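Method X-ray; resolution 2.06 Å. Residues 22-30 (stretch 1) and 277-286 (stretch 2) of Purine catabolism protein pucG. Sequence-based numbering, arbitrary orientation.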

# COMPACT_ATOMS: atom_id res chain seq x y z
N VAL A 22 3.52 -11.00 -13.59
CA VAL A 22 3.16 -9.69 -14.16
C VAL A 22 3.53 -9.61 -15.63
O VAL A 22 4.70 -9.99 -16.01
CB VAL A 22 3.88 -8.64 -13.33
CG1 VAL A 22 3.68 -7.23 -13.87
CG2 VAL A 22 3.27 -8.71 -11.91
N ASP A 23 2.63 -9.09 -16.48
CA ASP A 23 3.03 -8.89 -17.89
C ASP A 23 4.34 -8.06 -17.95
O ASP A 23 4.47 -7.07 -17.21
CB ASP A 23 1.92 -8.16 -18.72
CG ASP A 23 2.19 -8.19 -20.25
OD1 ASP A 23 3.19 -7.62 -20.72
OD2 ASP A 23 1.41 -8.79 -21.03
N PRO A 24 5.29 -8.45 -18.82
CA PRO A 24 6.50 -7.73 -19.05
C PRO A 24 6.28 -6.28 -19.42
O PRO A 24 7.12 -5.45 -19.06
CB PRO A 24 7.14 -8.51 -20.22
CG PRO A 24 6.80 -9.88 -19.88
CD PRO A 24 5.31 -9.71 -19.60
N ARG A 25 5.18 -5.97 -20.12
CA ARG A 25 4.88 -4.55 -20.39
C ARG A 25 4.59 -3.75 -19.10
O ARG A 25 4.83 -2.56 -19.04
CB ARG A 25 3.74 -4.39 -21.38
CG ARG A 25 4.11 -4.81 -22.79
CD ARG A 25 3.26 -6.02 -23.09
NE ARG A 25 2.24 -5.64 -24.02
CZ ARG A 25 1.09 -6.27 -24.23
NH1 ARG A 25 0.67 -7.34 -23.49
NH2 ARG A 25 0.34 -5.77 -25.18
N VAL A 26 3.99 -4.40 -18.09
CA VAL A 26 3.78 -3.77 -16.79
C VAL A 26 5.08 -3.70 -16.03
O VAL A 26 5.44 -2.63 -15.48
CB VAL A 26 2.65 -4.49 -15.99
CG1 VAL A 26 2.62 -4.02 -14.60
CG2 VAL A 26 1.27 -4.24 -16.68
N LEU A 27 5.80 -4.82 -15.95
CA LEU A 27 7.14 -4.74 -15.35
C LEU A 27 8.05 -3.61 -15.87
O LEU A 27 8.65 -2.89 -15.03
CB LEU A 27 7.89 -6.07 -15.44
CG LEU A 27 7.26 -7.20 -14.66
CD1 LEU A 27 7.97 -8.49 -15.04
CD2 LEU A 27 7.30 -6.86 -13.15
N ARG A 28 8.23 -3.49 -17.20
CA ARG A 28 9.21 -2.52 -17.74
C ARG A 28 8.76 -1.12 -17.35
O ARG A 28 9.57 -0.26 -17.18
CB ARG A 28 9.42 -2.59 -19.31
CG ARG A 28 8.13 -2.12 -20.10
CD ARG A 28 8.12 -2.03 -21.67
NE ARG A 28 8.13 -3.36 -22.17
CZ ARG A 28 7.62 -3.84 -23.31
NH1 ARG A 28 6.91 -3.10 -24.22
NH2 ARG A 28 7.78 -5.14 -23.50
N VAL A 29 7.46 -0.87 -17.19
CA VAL A 29 7.06 0.51 -16.89
C VAL A 29 7.41 0.97 -15.44
O VAL A 29 7.41 2.18 -15.14
CB VAL A 29 5.55 0.84 -17.19
CG1 VAL A 29 4.66 0.53 -15.94
CG2 VAL A 29 5.45 2.31 -17.54
N MET A 30 7.80 0.02 -14.59
CA MET A 30 8.00 0.37 -13.14
C MET A 30 9.41 0.95 -12.92
O MET A 30 9.71 1.48 -11.86
CB MET A 30 7.70 -0.85 -12.27
CG MET A 30 6.19 -1.14 -12.29
SD MET A 30 5.70 -2.24 -10.96
CE MET A 30 6.26 -3.79 -11.66
N ARG A 277 -2.36 1.61 -14.01
CA ARG A 277 -2.66 2.21 -15.31
C ARG A 277 -2.28 1.29 -16.47
O ARG A 277 -3.14 0.93 -17.32
CB ARG A 277 -1.93 3.56 -15.37
CG ARG A 277 -2.44 4.60 -16.47
CD ARG A 277 -1.75 4.37 -17.79
NE ARG A 277 -2.10 5.42 -18.74
CZ ARG A 277 -1.80 5.42 -20.03
NH1 ARG A 277 -1.07 4.42 -20.54
NH2 ARG A 277 -2.20 6.45 -20.81
N GLU A 278 -1.02 0.84 -16.51
CA GLU A 278 -0.63 -0.04 -17.61
C GLU A 278 -1.34 -1.39 -17.58
O GLU A 278 -1.71 -1.88 -18.62
CB GLU A 278 0.88 -0.22 -17.73
CG GLU A 278 1.63 1.05 -17.99
CD GLU A 278 1.33 1.69 -19.37
OE1 GLU A 278 2.21 1.74 -20.25
OE2 GLU A 278 0.21 2.19 -19.54
N GLY A 279 -1.51 -1.97 -16.39
CA GLY A 279 -2.20 -3.28 -16.28
C GLY A 279 -3.66 -3.25 -16.73
O GLY A 279 -4.08 -4.11 -17.51
N VAL A 280 -4.41 -2.22 -16.32
CA VAL A 280 -5.76 -2.07 -16.81
C VAL A 280 -5.75 -1.70 -18.31
O VAL A 280 -6.59 -2.16 -19.10
CB VAL A 280 -6.54 -1.01 -16.02
CG1 VAL A 280 -7.97 -1.13 -16.37
CG2 VAL A 280 -6.37 -1.36 -14.53
N ARG A 281 -4.80 -0.91 -18.74
CA ARG A 281 -4.83 -0.64 -20.20
C ARG A 281 -4.71 -1.97 -20.99
O ARG A 281 -5.32 -2.09 -22.03
CB ARG A 281 -3.73 0.34 -20.63
CG ARG A 281 -3.45 0.42 -22.11
CD ARG A 281 -2.37 1.41 -22.41
NE ARG A 281 -1.03 0.99 -22.00
CZ ARG A 281 -0.20 0.23 -22.71
NH1 ARG A 281 -0.56 -0.33 -23.87
NH2 ARG A 281 1.00 -0.00 -22.22
N LEU A 282 -3.88 -2.91 -20.53
CA LEU A 282 -3.69 -4.17 -21.22
C LEU A 282 -4.91 -5.03 -21.19
O LEU A 282 -5.21 -5.72 -22.21
CB LEU A 282 -2.50 -4.99 -20.71
CG LEU A 282 -1.14 -4.31 -20.84
CD1 LEU A 282 0.01 -5.27 -20.47
CD2 LEU A 282 -0.88 -3.67 -22.19
N VAL A 283 -5.63 -5.00 -20.08
CA VAL A 283 -6.89 -5.74 -20.11
C VAL A 283 -7.87 -5.21 -21.14
O VAL A 283 -8.49 -5.96 -21.85
CB VAL A 283 -7.52 -6.12 -18.72
CG1 VAL A 283 -6.64 -5.90 -17.55
CG2 VAL A 283 -9.12 -6.00 -18.58
N LEU A 284 -7.97 -3.92 -21.21
CA LEU A 284 -8.90 -3.29 -22.13
C LEU A 284 -8.45 -3.45 -23.58
O LEU A 284 -9.27 -3.41 -24.45
CB LEU A 284 -9.04 -1.81 -21.74
CG LEU A 284 -10.21 -1.39 -20.83
CD1 LEU A 284 -11.19 -2.47 -20.14
CD2 LEU A 284 -9.85 -0.32 -19.90
N GLU A 285 -7.14 -3.59 -23.85
CA GLU A 285 -6.70 -3.78 -25.20
C GLU A 285 -7.03 -5.18 -25.65
O GLU A 285 -7.38 -5.37 -26.81
CB GLU A 285 -5.21 -3.50 -25.40
CG GLU A 285 -4.82 -2.06 -25.05
CD GLU A 285 -3.36 -1.68 -25.42
OE1 GLU A 285 -2.56 -2.61 -25.68
OE2 GLU A 285 -3.05 -0.44 -25.48
N GLU A 286 -6.92 -6.14 -24.73
CA GLU A 286 -7.36 -7.48 -24.98
C GLU A 286 -8.86 -7.53 -25.27
O GLU A 286 -9.33 -8.19 -26.24
CB GLU A 286 -6.97 -8.42 -23.82
CG GLU A 286 -7.30 -9.93 -24.21
CD GLU A 286 -6.79 -10.96 -23.21
OE1 GLU A 286 -6.29 -10.56 -22.14
OE2 GLU A 286 -6.86 -12.22 -23.48
O HOH W 1 -2.14 -5.33 -25.74
O HOH W 2 4.03 -0.34 -20.92

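Although four of the residues that meet here carry a charge, no direct hydrogen bond or salt bridge joins the two stretches; each side forms salt bridges of its own, and polar linkage across the gap passes through two waters. Water 1 donates to Glu285 OE1 at 2.8 Å and accepts from Arg25 NH2 at 2.6 Å, the latter a weak bond. Water 2 donates both ways, to the backbone Arg25 O at 3.0 Å and to Glu278 OE1 at 2.8 Å.

The framework is a pair of helices, the short one that begins at Pro24 and the helix that covers all of 277-286 and begins earlier in the chain. Their N-to-C directions differ by 157°, so they run roughly antiparallel, and the axes approach to 9.1 Å. The backbones come nearest at Val26 CA and Glu278 CA, 5.8 Å apart. At this point Val26 CG2 lies against the backbone of stretch 2, 3.6 Å from Gly279 N and 4.0 Å from Glu278 C. The contact is modest in extent, with 307 Å² buried over both sides.

Leu282 gives up more area to the opposing stretch than any other residue, 74 Å². Its chi1 is m and its chi2 t, and its CA-to-CB bond points toward stretch 1. Leu282 CD1 meets three residues of differing chemistry: Val26 CG2 at 4.1 Å, an apolar contact; Asp23 CG at 3.7 Å; and Arg25 NH1 at 3.7 Å. The last approach lies over one face of the guanidinium, where a methyl can pack without obstructing the N-H groups, which lie in the plane.

Asp23 and Arg25 are tied to each other. Asp23 occupies the N-cap position and accepts from Arg25 N through Asp23 OD1 at 2.7 Å, with an N-H...O angle of 162°; OD1 is crowded in the model, so its exact place is less certain. Asp23 OD2 forms a salt bridge with Arg25 NH1 at 2.9 Å. Across the contact, Glu285 OE1 stands 4.3 Å from Arg25 NH2, well out of the guanidinium plane. No N-H points at it, so the attraction is one of opposite charge alone, supplemented by water 1.

Stretch 2 holds its own ionic ladder. Arg281 bonds Glu278 twice, Arg281 NH2 to Glu278 OE1 at 2.9 Å and Arg281 NE to Glu278 OE2 at 3.0 Å, and Arg281 NH1 reaches Glu285 OE2 at 3.0 Å. Arg277 NH1 adds a bond to Glu278 OE2 at 2.8 Å. The spacing of Glu278, Arg281 and Glu285 by three and four residues suits one side of a helix, allowing the arginine to bridge both acids.

Glu278 thus combines two roles. While its carboxylate is engaged by arginines and water, its aliphatic part packs against valines: Glu278 CG lies 3.7 Å from Val29 CG1, and Glu278 CB lies 4.2 Å from Val26 CG2. The methylenes therefore add to the apolar contact, while the carboxylate is salt-bridged within its own helix.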